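Local atomic coordinates of putative enoyl-CoA hydratase/isomerase (Acinetobacter baumannii, PDB entry 3FDU), a protein that probably acts on fatty acyl-CoA thioesters as an enoyl-CoA hydratase or isomerase of the crotonase family. Residues L91-I104 and I111-L123. The protein carries 4 engineered substitutions. Sequence-based numbering, arbitrary orientation.
Sequences LLKSAARLSKPLII and IGIGVTILLQADL. With SO4 (sulfate ion), chain G.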
loop_
_atom_site.group_PDB
_atom_site.type_symbol
_atom_site.label_atom_id
_atom_site.label_comp_id
_atom_site.label_asym_id
_atom_site.label_seq_id
_atom_site.Cartn_x
_atom_site.Cartn_y
_atom_site.Cartn_z
ATOM N N LEU A 91 -22.759 9.415 -5.769
ATOM C CA LEU A 91 -21.643 9.922 -6.596
ATOM C C LEU A 91 -20.435 8.994 -6.475
ATOM O O LEU A 91 -19.848 8.590 -7.509
ATOM C CB LEU A 91 -21.264 11.362 -6.197
ATOM C CG LEU A 91 -19.973 11.922 -6.835
ATOM C CD1 LEU A 91 -20.080 11.813 -8.339
ATOM C CD2 LEU A 91 -19.768 13.410 -6.398
ATOM N N LEU A 92 -20.038 8.675 -5.236
ATOM C CA LEU A 92 -18.859 7.843 -5.072
ATOM C C LEU A 92 -19.003 6.484 -5.734
ATOM O O LEU A 92 -18.052 5.996 -6.331
ATOM C CB LEU A 92 -18.457 7.689 -3.601
ATOM C CG LEU A 92 -17.877 8.962 -2.932
ATOM C CD1 LEU A 92 -18.177 8.993 -1.397
ATOM C CD2 LEU A 92 -16.401 9.066 -3.190
ATOM N N LYS A 93 -20.176 5.832 -5.592
ATOM C CA LYS A 93 -20.397 4.575 -6.332
ATOM C C LYS A 93 -20.456 4.732 -7.857
ATOM O O LYS A 93 -19.957 3.860 -8.597
ATOM C CB LYS A 93 -21.653 3.818 -5.804
ATOM C CG LYS A 93 -21.487 3.352 -4.336
ATOM C CD LYS A 93 -22.747 2.632 -3.770
ATOM C CE LYS A 93 -23.885 3.624 -3.569
ATOM N NZ LYS A 93 -25.080 2.935 -2.931
ATOM N N SER A 94 -21.110 5.782 -8.356
ATOM C CA SER A 94 -21.096 6.025 -9.782
ATOM C C SER A 94 -19.664 6.145 -10.334
ATOM O O SER A 94 -19.371 5.695 -11.417
ATOM C CB SER A 94 -21.819 7.310 -10.154
ATOM O OG SER A 94 -23.235 7.107 -10.044
ATOM N N ALA A 95 -18.838 6.859 -9.613
ATOM C CA ALA A 95 -17.464 7.009 -9.975
ATOM C C ALA A 95 -16.738 5.659 -9.908
ATOM O O ALA A 95 -16.073 5.288 -10.863
ATOM C CB ALA A 95 -16.785 8.084 -9.084
ATOM N N ALA A 96 -16.900 4.920 -8.805
ATOM C CA ALA A 96 -16.257 3.611 -8.690
ATOM C C ALA A 96 -16.619 2.669 -9.847
ATOM O O ALA A 96 -15.760 1.900 -10.303
ATOM C CB ALA A 96 -16.584 2.932 -7.327
ATOM N N ARG A 97 -17.871 2.726 -10.316
ATOM C CA ARG A 97 -18.344 1.795 -11.367
ATOM C C ARG A 97 -18.063 2.247 -12.823
ATOM O O ARG A 97 -18.217 1.444 -13.741
ATOM C CB ARG A 97 -19.857 1.525 -11.233
ATOM C CG ARG A 97 -20.254 0.677 -10.042
ATOM C CD ARG A 97 -21.757 0.768 -9.806
ATOM N NE ARG A 97 -22.202 -0.347 -8.970
ATOM C CZ ARG A 97 -23.131 -0.271 -8.024
ATOM N NH1 ARG A 97 -23.458 -1.369 -7.343
ATOM N NH2 ARG A 97 -23.721 0.888 -7.744
ATOM N N LEU A 98 -17.706 3.514 -13.054
ATOM C CA LEU A 98 -17.357 3.973 -14.422
ATOM C C LEU A 98 -16.354 2.997 -15.086
ATOM O O LEU A 98 -15.295 2.698 -14.546
ATOM C CB LEU A 98 -16.804 5.397 -14.376
ATOM C CG LEU A 98 -16.448 6.033 -15.721
ATOM C CD1 LEU A 98 -17.693 6.216 -16.580
ATOM C CD2 LEU A 98 -15.751 7.373 -15.494
ATOM N N SER A 99 -16.716 2.449 -16.234
ATOM C CA SER A 99 -15.890 1.381 -16.818
ATOM C C SER A 99 -14.747 2.006 -17.609
ATOM O O SER A 99 -13.747 1.351 -17.955
ATOM C CB SER A 99 -16.798 0.493 -17.751
ATOM O OG SER A 99 -16.876 1.129 -19.033
ATOM N N LYS A 100 -14.894 3.294 -17.916
ATOM C CA LYS A 100 -13.936 3.983 -18.754
ATOM C C LYS A 100 -12.913 4.714 -17.869
ATOM O O LYS A 100 -13.175 4.893 -16.684
ATOM C CB LYS A 100 -14.666 5.008 -19.649
ATOM C CG LYS A 100 -15.647 4.279 -20.652
ATOM C CD LYS A 100 -16.648 5.248 -21.378
ATOM C CE LYS A 100 -17.540 4.409 -22.376
ATOM N NZ LYS A 100 -18.440 5.411 -23.062
ATOM N N PRO A 101 -11.771 5.117 -18.449
ATOM C CA PRO A 101 -10.770 5.747 -17.571
ATOM C C PRO A 101 -11.341 7.082 -17.023
ATOM O O PRO A 101 -12.001 7.838 -17.773
ATOM C CB PRO A 101 -9.580 5.992 -18.496
ATOM C CG PRO A 101 -9.763 4.891 -19.672
ATOM C CD PRO A 101 -11.287 4.948 -19.837
ATOM N N LEU A 102 -11.107 7.333 -15.728
ATOM C CA LEU A 102 -11.547 8.567 -15.018
ATOM C C LEU A 102 -10.295 9.316 -14.549
ATOM O O LEU A 102 -9.500 8.775 -13.754
ATOM C CB LEU A 102 -12.423 8.222 -13.808
ATOM C CG LEU A 102 -12.933 9.424 -12.966
ATOM C CD1 LEU A 102 -13.751 10.429 -13.829
ATOM C CD2 LEU A 102 -13.804 8.927 -11.808
ATOM N N ILE A 103 -10.085 10.534 -15.067
ATOM C CA ILE A 103 -8.965 11.335 -14.651
ATOM C C ILE A 103 -9.510 12.521 -13.876
ATOM O O ILE A 103 -10.520 13.080 -14.271
ATOM C CB ILE A 103 -8.128 11.851 -15.856
ATOM C CG1 ILE A 103 -7.652 10.676 -16.752
ATOM C CG2 ILE A 103 -6.970 12.768 -15.405
ATOM C CD1 ILE A 103 -7.022 11.154 -18.068
ATOM N N ILE A 104 -8.842 12.880 -12.768
ATOM C CA ILE A 104 -9.194 14.057 -11.983
ATOM C C ILE A 104 -8.023 15.038 -11.972
ATOM O O ILE A 104 -6.831 14.654 -11.846
ATOM C CB ILE A 104 -9.656 13.683 -10.556
ATOM C CG1 ILE A 104 -11.005 12.902 -10.678
ATOM C CG2 ILE A 104 -9.822 14.983 -9.681
ATOM C CD1 ILE A 104 -11.721 12.545 -9.371
ATOM N N ILE A 111 -11.452 19.039 -0.453
ATOM C CA ILE A 111 -11.774 18.717 0.970
ATOM C C ILE A 111 -12.852 17.659 1.066
ATOM O O ILE A 111 -13.801 17.714 0.303
ATOM C CB ILE A 111 -12.238 20.017 1.723
ATOM C CG1 ILE A 111 -11.005 21.001 1.827
ATOM C CG2 ILE A 111 -12.684 19.704 3.165
ATOM C CD1 ILE A 111 -11.391 22.415 2.372
ATOM N N GLY A 112 -12.659 16.651 1.926
ATOM C CA GLY A 112 -13.713 15.671 2.258
ATOM C C GLY A 112 -13.909 14.758 1.061
ATOM O O GLY A 112 -13.008 13.993 0.689
ATOM N N ILE A 113 -15.078 14.849 0.430
ATOM C CA ILE A 113 -15.268 14.208 -0.856
ATOM C C ILE A 113 -14.243 14.632 -1.952
ATOM O O ILE A 113 -14.026 13.890 -2.898
ATOM C CB ILE A 113 -16.688 14.474 -1.391
ATOM C CG1 ILE A 113 -16.920 13.598 -2.630
ATOM C CG2 ILE A 113 -16.866 15.953 -1.754
ATOM C CD1 ILE A 113 -18.158 12.783 -2.573
ATOM N N GLY A 114 -13.637 15.819 -1.836
ATOM C CA GLY A 114 -12.563 16.234 -2.760
ATOM C C GLY A 114 -11.338 15.335 -2.665
ATOM O O GLY A 114 -10.608 15.182 -3.662
ATOM N N VAL A 115 -11.116 14.715 -1.508
ATOM C CA VAL A 115 -10.092 13.676 -1.376
ATOM C C VAL A 115 -10.661 12.253 -1.652
ATOM O O VAL A 115 -10.001 11.457 -2.325
ATOM C CB VAL A 115 -9.446 13.632 0.037
ATOM C CG1 VAL A 115 -8.477 12.417 0.194
ATOM C CG2 VAL A 115 -8.602 14.871 0.313
ATOM N N THR A 116 -11.825 11.898 -1.086
ATOM C CA THR A 116 -12.277 10.483 -1.239
ATOM C C THR A 116 -12.666 10.105 -2.686
ATOM O O THR A 116 -12.545 8.946 -3.060
ATOM C CB THR A 116 -13.407 10.142 -0.291
ATOM O OG1 THR A 116 -14.526 10.976 -0.600
ATOM C CG2 THR A 116 -12.975 10.342 1.182
ATOM N N ILE A 117 -13.122 11.070 -3.486
ATOM C CA ILE A 117 -13.383 10.809 -4.892
ATOM C C ILE A 117 -12.089 10.471 -5.673
ATOM O O ILE A 117 -12.135 9.735 -6.664
ATOM C CB ILE A 117 -14.182 11.959 -5.592
ATOM C CG1 ILE A 117 -14.780 11.420 -6.898
ATOM C CG2 ILE A 117 -13.250 13.153 -5.904
ATOM C CD1 ILE A 117 -16.148 11.782 -7.208
ATOM N N LEU A 118 -10.935 10.965 -5.209
ATOM C CA LEU A 118 -9.637 10.648 -5.839
ATOM C C LEU A 118 -9.361 9.157 -5.779
ATOM O O LEU A 118 -8.677 8.597 -6.654
ATOM C CB LEU A 118 -8.491 11.387 -5.124
ATOM C CG LEU A 118 -8.669 12.906 -5.064
ATOM C CD1 LEU A 118 -7.437 13.486 -4.407
ATOM C CD2 LEU A 118 -8.909 13.450 -6.508
ATOM N N LEU A 119 -9.875 8.520 -4.745
ATOM C CA LEU A 119 -9.712 7.071 -4.580
ATOM C C LEU A 119 -10.592 6.265 -5.529
ATOM O O LEU A 119 -10.419 5.032 -5.639
ATOM C CB LEU A 119 -10.020 6.635 -3.157
ATOM C CG LEU A 119 -9.078 7.235 -2.106
ATOM C CD1 LEU A 119 -9.764 7.069 -0.713
ATOM C CD2 LEU A 119 -7.665 6.626 -2.133
ATOM N N GLN A 120 -11.539 6.926 -6.191
ATOM C CA GLN A 120 -12.234 6.294 -7.310
ATOM C C GLN A 120 -11.639 6.591 -8.693
ATOM O O GLN A 120 -12.067 6.000 -9.684
ATOM C CB GLN A 120 -13.742 6.669 -7.318
ATOM C CG GLN A 120 -14.413 6.869 -5.954
ATOM C CD GLN A 120 -14.179 5.758 -4.984
ATOM O OE1 GLN A 120 -14.166 4.569 -5.339
ATOM N NE2 GLN A 120 -13.967 6.125 -3.735
ATOM N N ALA A 121 -10.729 7.556 -8.816
ATOM C CA ALA A 121 -10.189 7.904 -10.122
ATOM C C ALA A 121 -9.014 6.983 -10.451
ATOM O O ALA A 121 -8.336 6.523 -9.549
ATOM C CB ALA A 121 -9.707 9.400 -10.150
ATOM N N ASP A 122 -8.740 6.773 -11.747
ATOM C CA ASP A 122 -7.549 6.035 -12.160
ATOM C C ASP A 122 -6.243 6.825 -12.087
ATOM O O ASP A 122 -5.199 6.269 -11.755
ATOM C CB ASP A 122 -7.784 5.534 -13.577
ATOM C CG ASP A 122 -9.064 4.727 -13.668
ATOM O OD1 ASP A 122 -9.178 3.758 -12.885
ATOM O OD2 ASP A 122 -9.966 5.091 -14.456
ATOM N N LEU A 123 -6.313 8.111 -12.451
ATOM C CA LEU A 123 -5.143 9.020 -12.496
ATOM C C LEU A 123 -5.576 10.381 -11.950
ATOM O O LEU A 123 -6.711 10.821 -12.170
ATOM C CB LEU A 123 -4.673 9.235 -13.926
ATOM C CG LEU A 123 -4.526 7.926 -14.726
ATOM C CD1 LEU A 123 -4.353 8.272 -16.178
ATOM C CD2 LEU A 123 -3.372 7.211 -14.145
HETATM S S SO4 G . -26.353 0.746 -5.763
HETATM O O1 SO4 G . -25.529 -0.433 -5.449
HETATM O O2 SO4 G . -27.744 0.496 -5.417
HETATM O O3 SO4 G . -25.859 1.940 -5.081
HETATM O O4 SO4 G . -26.208 1.044 -7.192
HETATM O O HOH W 1 -13.428 4.438 -11.624
#
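The Asp122 carboxylate receives the backbone N-H of Leu102 on the anti side of OD2, slightly out of the carboxylate plane (N to OD2 2.8 Å, angle at H 165°). OD2 also forms a salt bridge with Lys211, and OD1 bonds to Tyr157 OH of the second subunit, so each oxygen of this buried group has a partner. The setting is one beta-beta-alpha turn of the crotonase spiral: strand 102-106 leads through strand 109-111 and helix 113-116 to its parallel neighbour 123-126, and helix 87-97 packs beside the link. In crotonase relatives the start of this linking helix contributes to the oxyanion hole. The Gln120 amide lies against helix 87-97: OE1 is 3.5 Å from Ala96 CB, and NE2 is beside Leu92 CD2. A bend at chi2 folds this amide back to Thr116 O, which lies 26° out of the Gln120 amide plane; NE2 also bonds to Gly145 O. At the C-terminal end of helix 87-97 a sulfate, probably from the crystallisation liquor, lies at the edge of the Arg97 guanidinium, in its plane; Lys93 NZ reaches the same ion.

Asp122 N, just ahead of strand 123-126, bonds to Leu102 O (2.9 Å); Ile104 N to Leu123 O (3.0 Å) pairs the strands in parallel.

Between the helices, Ile117 carries its CG1 anti to the backbone N (chi1 -162°), sending CD1 to Leu91 CG at 3.8 Å, where the side chains cross nearly at right angles. Its CG2 branch meets Ile104 CD1. Ile104 CG2 touches Leu118 CD2 at 3.6 Å, while its CG1 covers Ala121 CB. Leu92 and Ile113 lie alongside, running opposite ways, with Leu92 CG and CD1 against Ile113 CD1. Ala95 CB abuts Gln120 CB, and a water lies within hydrogen-bonding distance of both Ala95 O and Gln120 O. Buried Thr116 OG1, without a hydrogen-bonding partner in the model, faces Leu92 CD2 at 3.7 Å.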